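Local coordinates for protein thiamin pyrophosphokinase (Geobacillus thermodenitrificans, PDB 3K94) that probably transfers a pyrophosphate group from ATP to thiamine, forming thiamine diphosphate, at residues N131-Y145 with S194-R208. Numbering follows the deposited sequence.
Sequences NVLTVHLPGTYTVMY and SGTFSFSEGILMMIR
The carbonyl oxygen of Met144, a selenomethionine, is gripped by both terminal nitrogens of Arg208, with NH2 at 2.9 Å and NH1 at 3.1 Å. It lies close to the guanidinium plane, while Val143 CG1 covers the middle of one guanidinium face, 3.6 Å from CZ. The arginine chain bends at chi3 (74°), which carries its end across from strand 204-208 to strand 139-144. With alanine in place of Arg208, the Met144 carbonyl is likely to lose both donors and Val143 CG1 its flat cover. The bonds span the two sheets of a beta sandwich, to which each segment gives one strand apiece: 131-136 pairs antiparallel with 204-208, and 139-144 with 194-199, the latter pair probably within the vitamin B1-binding part. Between the sheets, Phe197 points its edge at the face of His136 in a T-shaped stack, planes at 75° and CZ 3.6 Å from His136 CE1. Tyr141 CB sits over a Phe197 face in a CH-pi contact, and Val143 CG2 meets the rim at CD1, 3.5 Å away. Tyr154 also meets this ring. Near the turns, Phe199 lays one face against Pro138 CA, 3.4 Å from CE2, and the Tyr141 hydroxyl donates to Leu137 O.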
ATOM      1  N   ASN B 131       3.530  -9.435  -4.832  1.00 18.32           N
ATOM      2  CA  ASN B 131       2.222  -9.443  -4.186  1.00 17.46           C
ATOM      3  C   ASN B 131       1.088  -9.772  -5.123  1.00 20.10           C
ATOM      4  O   ASN B 131       1.140  -9.460  -6.301  1.00 20.27           O
ATOM      5  CB  ASN B 131       1.903  -8.059  -3.623  1.00 16.21           C
ATOM      6  CG  ASN B 131       2.934  -7.571  -2.620  1.00 21.23           C
ATOM      7  OD1 ASN B 131       2.793  -7.796  -1.421  1.00 24.12           O
ATOM      8  ND2 ASN B 131       3.963  -6.883  -3.105  1.00 22.41           N
ATOM      9  N   VAL B 132       0.036 -10.345  -4.567  1.00 18.20           N
ATOM     10  CA  VAL B 132      -1.251 -10.337  -5.216  1.00 22.36           C
ATOM     11  C   VAL B 132      -2.236  -9.908  -4.145  1.00 18.13           C
ATOM     12  O   VAL B 132      -2.291 -10.484  -3.068  1.00 14.76           O
ATOM     13  CB  VAL B 132      -1.633 -11.706  -5.839  1.00 29.05           C
ATOM     14  CG1 VAL B 132      -1.474 -12.812  -4.816  1.00 33.90           C
ATOM     15  CG2 VAL B 132      -3.058 -11.670  -6.339  1.00 23.09           C
ATOM     16  N   LEU B 133      -2.998  -8.866  -4.439  1.00 15.41           N
ATOM     17  CA  LEU B 133      -3.921  -8.308  -3.464  1.00 20.31           C
ATOM     18  C   LEU B 133      -5.329  -8.418  -4.014  1.00 20.61           C
ATOM     19  O   LEU B 133      -5.566  -8.140  -5.191  1.00 20.00           O
ATOM     20  CB  LEU B 133      -3.538  -6.852  -3.130  1.00 21.90           C
ATOM     21  CG  LEU B 133      -4.351  -6.064  -2.094  1.00 24.63           C
ATOM     22  CD1 LEU B 133      -3.538  -4.890  -1.587  1.00 23.63           C
ATOM     23  CD2 LEU B 133      -5.674  -5.573  -2.694  1.00 24.70           C
ATOM     24  N   THR B 134      -6.244  -8.871  -3.162  1.00 18.94           N
ATOM     25  CA  THR B 134      -7.633  -9.080  -3.530  1.00 18.93           C
ATOM     26  C   THR B 134      -8.536  -8.709  -2.356  1.00 22.81           C
ATOM     27  O   THR B 134      -8.117  -8.756  -1.195  1.00 24.89           O
ATOM     28  CB  THR B 134      -7.923 -10.556  -3.923  1.00 23.74           C
ATOM     29  OG1 THR B 134      -7.519 -11.444  -2.864  1.00 26.56           O
ATOM     30  CG2 THR B 134      -7.201 -10.937  -5.203  1.00 25.29           C
ATOM     31  N   VAL B 135      -9.776  -8.341  -2.661  1.00 22.12           N
ATOM     32  CA  VAL B 135     -10.770  -8.076  -1.622  1.00 23.21           C
ATOM     33  C   VAL B 135     -11.988  -8.957  -1.882  1.00 23.77           C
ATOM     34  O   VAL B 135     -12.275  -9.302  -3.030  1.00 23.88           O
ATOM     35  CB  VAL B 135     -11.169  -6.579  -1.561  1.00 28.05           C
ATOM     36  CG1 VAL B 135      -9.930  -5.701  -1.319  1.00 26.64           C
ATOM     37  CG2 VAL B 135     -11.865  -6.174  -2.833  1.00 27.94           C
ATOM     38  N   HIS B 136     -12.703  -9.319  -0.823  1.00 21.90           N
ATOM     39  CA  HIS B 136     -13.739 -10.345  -0.932  1.00 23.73           C
ATOM     40  C   HIS B 136     -14.998 -10.041  -0.128  1.00 23.31           C
ATOM     41  O   HIS B 136     -14.932  -9.504   0.985  1.00 22.50           O
ATOM     42  CB  HIS B 136     -13.182 -11.700  -0.478  1.00 25.69           C
ATOM     43  CG  HIS B 136     -12.016 -12.168  -1.285  1.00 26.16           C
ATOM     44  ND1 HIS B 136     -10.709 -11.945  -0.907  1.00 24.26           N
ATOM     45  CD2 HIS B 136     -11.958 -12.831  -2.464  1.00 25.60           C
ATOM     46  CE1 HIS B 136      -9.896 -12.458  -1.814  1.00 23.27           C
ATOM     47  NE2 HIS B 136     -10.630 -12.989  -2.776  1.00 29.13           N
ATOM     48  N   LEU B 137     -16.135 -10.435  -0.690  1.00 18.29           N
ATOM     49  CA  LEU B 137     -17.412 -10.406   0.011  1.00 20.58           C
ATOM     50  C   LEU B 137     -17.650 -11.790   0.617  1.00 20.05           C
ATOM     51  O   LEU B 137     -16.912 -12.730   0.320  1.00 22.04           O
ATOM     52  CB  LEU B 137     -18.531 -10.023  -0.965  1.00 23.95           C
ATOM     53  CG  LEU B 137     -18.332  -8.647  -1.641  1.00 25.75           C
ATOM     54  CD1 LEU B 137     -19.497  -8.289  -2.560  1.00 25.01           C
ATOM     55  CD2 LEU B 137     -18.110  -7.523  -0.613  1.00 19.48           C
ATOM     56  N   PRO B 138     -18.674 -11.930   1.478  1.00 25.13           N
ATOM     57  CA  PRO B 138     -18.874 -13.244   2.099  1.00 30.45           C
ATOM     58  C   PRO B 138     -19.008 -14.380   1.084  1.00 31.40           C
ATOM     59  O   PRO B 138     -19.537 -14.206  -0.023  1.00 30.90           O
ATOM     60  CB  PRO B 138     -20.170 -13.058   2.899  1.00 33.53           C
ATOM     61  CG  PRO B 138     -20.163 -11.593   3.259  1.00 31.60           C
ATOM     62  CD  PRO B 138     -19.579 -10.907   2.038  1.00 27.03           C
ATOM     63  N   GLY B 139     -18.500 -15.543   1.474  1.00 26.42           N
ATOM     64  CA  GLY B 139     -18.511 -16.723   0.629  1.00 26.38           C
ATOM     65  C   GLY B 139     -17.381 -17.640   1.049  1.00 27.05           C
ATOM     66  O   GLY B 139     -16.759 -17.421   2.091  1.00 29.71           O
ATOM     67  N   THR B 140     -17.134 -18.675   0.257  1.00 21.13           N
ATOM     68  CA  THR B 140     -16.016 -19.578   0.473  1.00 26.02           C
ATOM     69  C   THR B 140     -15.106 -19.460  -0.729  1.00 27.51           C
ATOM     70  O   THR B 140     -15.571 -19.447  -1.871  1.00 25.77           O
ATOM     71  CB  THR B 140     -16.478 -21.052   0.592  1.00 27.52           C
ATOM     72  OG1 THR B 140     -17.359 -21.202   1.712  1.00 32.10           O
ATOM     73  CG2 THR B 140     -15.293 -21.963   0.780  1.00 20.91           C
ATOM     74  N   TYR B 141     -13.807 -19.380  -0.482  1.00 19.88           N
ATOM     75  CA  TYR B 141     -12.863 -19.135  -1.561  1.00 20.46           C
ATOM     76  C   TYR B 141     -11.728 -20.113  -1.466  1.00 22.48           C
ATOM     77  O   TYR B 141     -11.353 -20.518  -0.370  1.00 27.97           O
ATOM     78  CB  TYR B 141     -12.325 -17.703  -1.468  1.00 23.70           C
ATOM     79  CG  TYR B 141     -13.411 -16.661  -1.576  1.00 24.35           C
ATOM     80  CD1 TYR B 141     -13.866 -16.236  -2.826  1.00 29.22           C
ATOM     81  CD2 TYR B 141     -13.998 -16.115  -0.436  1.00 21.92           C
ATOM     82  CE1 TYR B 141     -14.870 -15.294  -2.936  1.00 28.69           C
ATOM     83  CE2 TYR B 141     -15.004 -15.168  -0.534  1.00 22.91           C
ATOM     84  CZ  TYR B 141     -15.438 -14.769  -1.789  1.00 26.51           C
ATOM     85  OH  TYR B 141     -16.434 -13.829  -1.903  1.00 27.45           O
ATOM     86  N   THR B 142     -11.166 -20.491  -2.604  1.00 23.90           N
ATOM     87  CA  THR B 142     -10.017 -21.384  -2.601  1.00 29.58           C
ATOM     88  C   THR B 142      -8.722 -20.602  -2.577  1.00 29.54           C
ATOM     89  O   THR B 142      -8.671 -19.431  -2.963  1.00 27.23           O
ATOM     90  CB  THR B 142      -9.980 -22.311  -3.845  1.00 28.77           C
ATOM     91  OG1 THR B 142      -9.865 -21.511  -5.028  1.00 28.66           O
ATOM     92  CG2 THR B 142     -11.237 -23.158  -3.924  1.00 26.31           C
ATOM     93  N   VAL B 143      -7.673 -21.274  -2.123  1.00 23.30           N
ATOM     94  CA  VAL B 143      -6.329 -20.754  -2.185  1.00 22.26           C
ATOM     95  C   VAL B 143      -5.502 -21.949  -2.641  1.00 24.82           C
ATOM     96  O   VAL B 143      -5.566 -23.009  -2.029  1.00 30.62           O
ATOM     97  CB  VAL B 143      -5.872 -20.282  -0.776  1.00 33.39           C
ATOM     98  CG1 VAL B 143      -4.421 -19.867  -0.784  1.00 32.95           C
ATOM     99  CG2 VAL B 143      -6.750 -19.148  -0.290  1.00 32.95           C
HETATM  100  N   MSE B 144      -4.742 -21.799  -3.718  1.00 23.97           N
HETATM  101  CA  MSE B 144      -3.983 -22.921  -4.252  1.00 26.99           C
HETATM  102  C   MSE B 144      -2.504 -22.691  -4.045  1.00 26.82           C
HETATM  103  O   MSE B 144      -2.035 -21.564  -4.141  1.00 30.93           O
HETATM  104  CB  MSE B 144      -4.268 -23.117  -5.750  1.00 29.13           C
HETATM  105  CG  MSE B 144      -5.752 -23.107  -6.118  1.00 33.95           C
HETATM  106 SE   MSE B 144      -6.809 -24.528  -5.261  0.78 42.64          SE
HETATM  107  CE  MSE B 144      -5.819 -26.060  -5.927  1.00 51.20           C
ATOM    108  N   TYR B 145      -1.764 -23.758  -3.759  1.00 27.46           N
ATOM    109  CA  TYR B 145      -0.327 -23.619  -3.604  1.00 32.21           C
ATOM    110  C   TYR B 145       0.238 -22.844  -4.787  1.00 33.22           C
ATOM    111  O   TYR B 145      -0.118 -23.104  -5.932  1.00 26.65           O
ATOM    112  CB  TYR B 145       0.382 -24.964  -3.491  1.00 36.62           C
ATOM    113  CG  TYR B 145       1.874 -24.781  -3.532  1.00 39.16           C
ATOM    114  CD1 TYR B 145       2.556 -24.332  -2.417  1.00 36.71           C
ATOM    115  CD2 TYR B 145       2.598 -25.006  -4.700  1.00 44.16           C
ATOM    116  CE1 TYR B 145       3.919 -24.136  -2.441  1.00 43.26           C
ATOM    117  CE2 TYR B 145       3.976 -24.807  -4.736  1.00 44.80           C
ATOM    118  CZ  TYR B 145       4.625 -24.373  -3.597  1.00 46.47           C
ATOM    119  OH  TYR B 145       5.988 -24.170  -3.599  1.00 50.80           O
ATOM    120  N   SER B 194      -3.660 -27.160  -1.131  1.00 22.96           N
ATOM    121  CA  SER B 194      -4.728 -26.212  -1.372  1.00 22.70           C
ATOM    122  C   SER B 194      -5.473 -25.999  -0.088  1.00 25.07           C
ATOM    123  O   SER B 194      -5.347 -26.798   0.848  1.00 27.85           O
ATOM    124  CB  SER B 194      -5.700 -26.754  -2.434  1.00 29.09           C
ATOM    125  OG  SER B 194      -6.529 -27.768  -1.876  1.00 25.20           O
ATOM    126  N   GLY B 195      -6.261 -24.932  -0.036  1.00 25.26           N
ATOM    127  CA  GLY B 195      -7.010 -24.617   1.167  1.00 26.92           C
ATOM    128  C   GLY B 195      -8.164 -23.692   0.858  1.00 23.26           C
ATOM    129  O   GLY B 195      -8.373 -23.325  -0.296  1.00 25.89           O
ATOM    130  N   THR B 196      -8.915 -23.324   1.890  1.00 21.68           N
ATOM    131  CA  THR B 196     -10.018 -22.392   1.736  1.00 24.23           C
ATOM    132  C   THR B 196     -10.000 -21.325   2.828  1.00 22.74           C
ATOM    133  O   THR B 196      -9.420 -21.529   3.906  1.00 22.36           O
ATOM    134  CB  THR B 196     -11.371 -23.123   1.822  1.00 27.75           C
ATOM    135  OG1 THR B 196     -11.432 -23.855   3.046  1.00 22.26           O
ATOM    136  CG2 THR B 196     -11.530 -24.104   0.674  1.00 29.94           C
ATOM    137  N   PHE B 197     -10.616 -20.184   2.535  1.00 18.36           N
ATOM    138  CA  PHE B 197     -11.043 -19.253   3.570  1.00 21.86           C
ATOM    139  C   PHE B 197     -12.502 -18.946   3.341  1.00 23.08           C
ATOM    140  O   PHE B 197     -12.952 -18.939   2.206  1.00 23.42           O
ATOM    141  CB  PHE B 197     -10.179 -17.972   3.648  1.00 21.47           C
ATOM    142  CG  PHE B 197     -10.193 -17.104   2.401  1.00 20.98           C
ATOM    143  CD1 PHE B 197      -9.381 -17.409   1.316  1.00 19.03           C
ATOM    144  CD2 PHE B 197     -10.961 -15.944   2.350  1.00 22.47           C
ATOM    145  CE1 PHE B 197      -9.364 -16.599   0.173  1.00 20.79           C
ATOM    146  CE2 PHE B 197     -10.957 -15.110   1.211  1.00 17.73           C
ATOM    147  CZ  PHE B 197     -10.154 -15.446   0.119  1.00 23.96           C
ATOM    148  N   SER B 198     -13.250 -18.722   4.413  1.00 22.69           N
ATOM    149  CA  SER B 198     -14.655 -18.384   4.266  1.00 25.36           C
ATOM    150  C   SER B 198     -15.090 -17.499   5.408  1.00 21.84           C
ATOM    151  O   SER B 198     -14.489 -17.510   6.479  1.00 26.53           O
ATOM    152  CB  SER B 198     -15.528 -19.649   4.211  1.00 28.85           C
ATOM    153  OG  SER B 198     -15.553 -20.326   5.463  1.00 33.83           O
ATOM    154  N   PHE B 199     -16.144 -16.733   5.179  1.00 20.67           N
ATOM    155  CA  PHE B 199     -16.701 -15.878   6.209  1.00 23.70           C
ATOM    156  C   PHE B 199     -18.127 -15.576   5.816  1.00 29.51           C
ATOM    157  O   PHE B 199     -18.461 -15.626   4.637  1.00 27.26           O
ATOM    158  CB  PHE B 199     -15.870 -14.594   6.406  1.00 26.82           C
ATOM    159  CG  PHE B 199     -15.657 -13.782   5.142  1.00 27.51           C
ATOM    160  CD1 PHE B 199     -14.689 -14.153   4.216  1.00 26.86           C
ATOM    161  CD2 PHE B 199     -16.404 -12.633   4.899  1.00 25.40           C
ATOM    162  CE1 PHE B 199     -14.481 -13.409   3.055  1.00 25.94           C
ATOM    163  CE2 PHE B 199     -16.196 -11.867   3.741  1.00 27.20           C
ATOM    164  CZ  PHE B 199     -15.236 -12.257   2.814  1.00 23.45           C
ATOM    165  N   SER B 200     -18.967 -15.266   6.799  1.00 33.83           N
ATOM    166  CA  SER B 200     -20.398 -15.118   6.539  1.00 35.41           C
ATOM    167  C   SER B 200     -20.837 -13.664   6.482  1.00 30.75           C
ATOM    168  O   SER B 200     -21.892 -13.351   5.943  1.00 31.90           O
ATOM    169  CB  SER B 200     -21.209 -15.846   7.616  1.00 33.43           C
ATOM    170  OG  SER B 200     -21.099 -15.160   8.849  1.00 32.79           O
ATOM    171  N   GLU B 201     -20.037 -12.775   7.060  1.00 30.56           N
ATOM    172  CA  GLU B 201     -20.368 -11.354   7.071  1.00 36.47           C
ATOM    173  C   GLU B 201     -19.141 -10.484   6.876  1.00 32.12           C
ATOM    174  O   GLU B 201     -18.046 -10.840   7.315  1.00 26.49           O
ATOM    175  CB  GLU B 201     -21.023 -10.957   8.390  1.00 44.22           C
ATOM    176  CG  GLU B 201     -22.403 -11.515   8.598  1.00 57.55           C
ATOM    177  CD  GLU B 201     -23.048 -10.957   9.846  1.00 65.62           C
ATOM    178  OE1 GLU B 201     -22.488  -9.994  10.417  1.00 66.60           O
ATOM    179  OE2 GLU B 201     -24.108 -11.479  10.254  1.00 68.96           O
ATOM    180  N   GLY B 202     -19.342  -9.336   6.236  1.00 30.85           N
ATOM    181  CA  GLY B 202     -18.309  -8.321   6.143  1.00 32.92           C
ATOM    182  C   GLY B 202     -17.510  -8.332   4.852  1.00 31.34           C
ATOM    183  O   GLY B 202     -17.922  -8.929   3.856  1.00 31.08           O
ATOM    184  N   ILE B 203     -16.358  -7.665   4.883  1.00 27.56           N
ATOM    185  CA  ILE B 203     -15.519  -7.494   3.704  1.00 24.47           C
ATOM    186  C   ILE B 203     -14.065  -7.688   4.088  1.00 24.87           C
ATOM    187  O   ILE B 203     -13.573  -7.044   5.010  1.00 27.58           O
ATOM    188  CB  ILE B 203     -15.665  -6.091   3.100  1.00 24.92           C
ATOM    189  CG1 ILE B 203     -17.134  -5.760   2.837  1.00 22.19           C
ATOM    190  CG2 ILE B 203     -14.852  -5.972   1.805  1.00 23.55           C
ATOM    191  CD1 ILE B 203     -17.316  -4.434   2.149  1.00 26.00           C
ATOM    192  N   LEU B 204     -13.364  -8.553   3.370  1.00 18.88           N
ATOM    193  CA  LEU B 204     -12.048  -8.990   3.819  1.00 21.92           C
ATOM    194  C   LEU B 204     -10.992  -8.880   2.734  1.00 25.75           C
ATOM    195  O   LEU B 204     -11.224  -9.267   1.583  1.00 25.41           O
ATOM    196  CB  LEU B 204     -12.122 -10.436   4.300  1.00 23.95           C
ATOM    197  CG  LEU B 204     -10.855 -11.039   4.894  1.00 24.86           C
ATOM    198  CD1 LEU B 204     -10.681 -10.532   6.319  1.00 21.43           C
ATOM    199  CD2 LEU B 204     -10.927 -12.557   4.881  1.00 23.06           C
HETATM  200  N   MSE B 205      -9.824  -8.373   3.108  1.00 21.56           N
HETATM  201  CA  MSE B 205      -8.718  -8.264   2.174  1.00 22.91           C
HETATM  202  C   MSE B 205      -7.737  -9.407   2.350  1.00 23.68           C
HETATM  203  O   MSE B 205      -7.349  -9.726   3.469  1.00 21.75           O
HETATM  204  CB  MSE B 205      -7.997  -6.926   2.361  1.00 23.82           C
HETATM  205  CG  MSE B 205      -6.770  -6.779   1.486  1.00 25.75           C
HETATM  206 SE   MSE B 205      -5.877  -5.027   1.645  1.00 39.97          SE
HETATM  207  CE  MSE B 205      -5.816  -4.872   3.581  1.00138.37           C
HETATM  208  N   MSE B 206      -7.335 -10.028   1.245  1.00 24.48           N
HETATM  209  CA  MSE B 206      -6.240 -10.991   1.298  1.00 21.64           C
HETATM  210  C   MSE B 206      -5.020 -10.508   0.530  1.00 21.53           C
HETATM  211  O   MSE B 206      -5.136 -10.051  -0.599  1.00 19.18           O
HETATM  212  CB  MSE B 206      -6.649 -12.365   0.766  1.00 18.07           C
HETATM  213  CG  MSE B 206      -5.476 -13.360   0.776  1.00 20.17           C
HETATM  214 SE   MSE B 206      -5.895 -15.187   0.148  1.00 34.66          SE
HETATM  215  CE  MSE B 206      -6.628 -14.770  -1.632  1.00 18.56           C
ATOM    216  N   ILE B 207      -3.852 -10.607   1.152  1.00 22.06           N
ATOM    217  CA  ILE B 207      -2.609 -10.374   0.437  1.00 19.59           C
ATOM    218  C   ILE B 207      -1.720 -11.609   0.513  1.00 17.96           C
ATOM    219  O   ILE B 207      -1.427 -12.103   1.597  1.00 20.41           O
ATOM    220  CB  ILE B 207      -1.862  -9.143   0.974  1.00 18.07           C
ATOM    221  CG1 ILE B 207      -2.705  -7.881   0.762  1.00 18.89           C
ATOM    222  CG2 ILE B 207      -0.507  -9.010   0.273  1.00 21.45           C
ATOM    223  CD1 ILE B 207      -2.257  -6.678   1.606  1.00 22.03           C
ATOM    224  N   ARG B 208      -1.335 -12.129  -0.649  1.00 21.82           N
ATOM    225  CA  ARG B 208      -0.349 -13.200  -0.721  1.00 20.15           C
ATOM    226  C   ARG B 208       0.912 -12.562  -1.231  1.00 20.26           C
ATOM    227  O   ARG B 208       0.892 -11.844  -2.226  1.00 24.54           O
ATOM    228  CB  ARG B 208      -0.795 -14.330  -1.660  1.00 23.77           C
ATOM    229  CG  ARG B 208      -2.105 -15.000  -1.273  1.00 23.61           C
ATOM    230  CD  ARG B 208      -2.479 -16.108  -2.263  1.00 25.36           C
ATOM    231  NE  ARG B 208      -1.646 -17.297  -2.087  1.00 27.35           N
ATOM    232  CZ  ARG B 208      -1.764 -18.432  -2.781  1.00 29.12           C
ATOM    233  NH1 ARG B 208      -2.690 -18.570  -3.727  1.00 21.87           N
ATOM    234  NH2 ARG B 208      -0.936 -19.434  -2.530  1.00 34.31           N
TER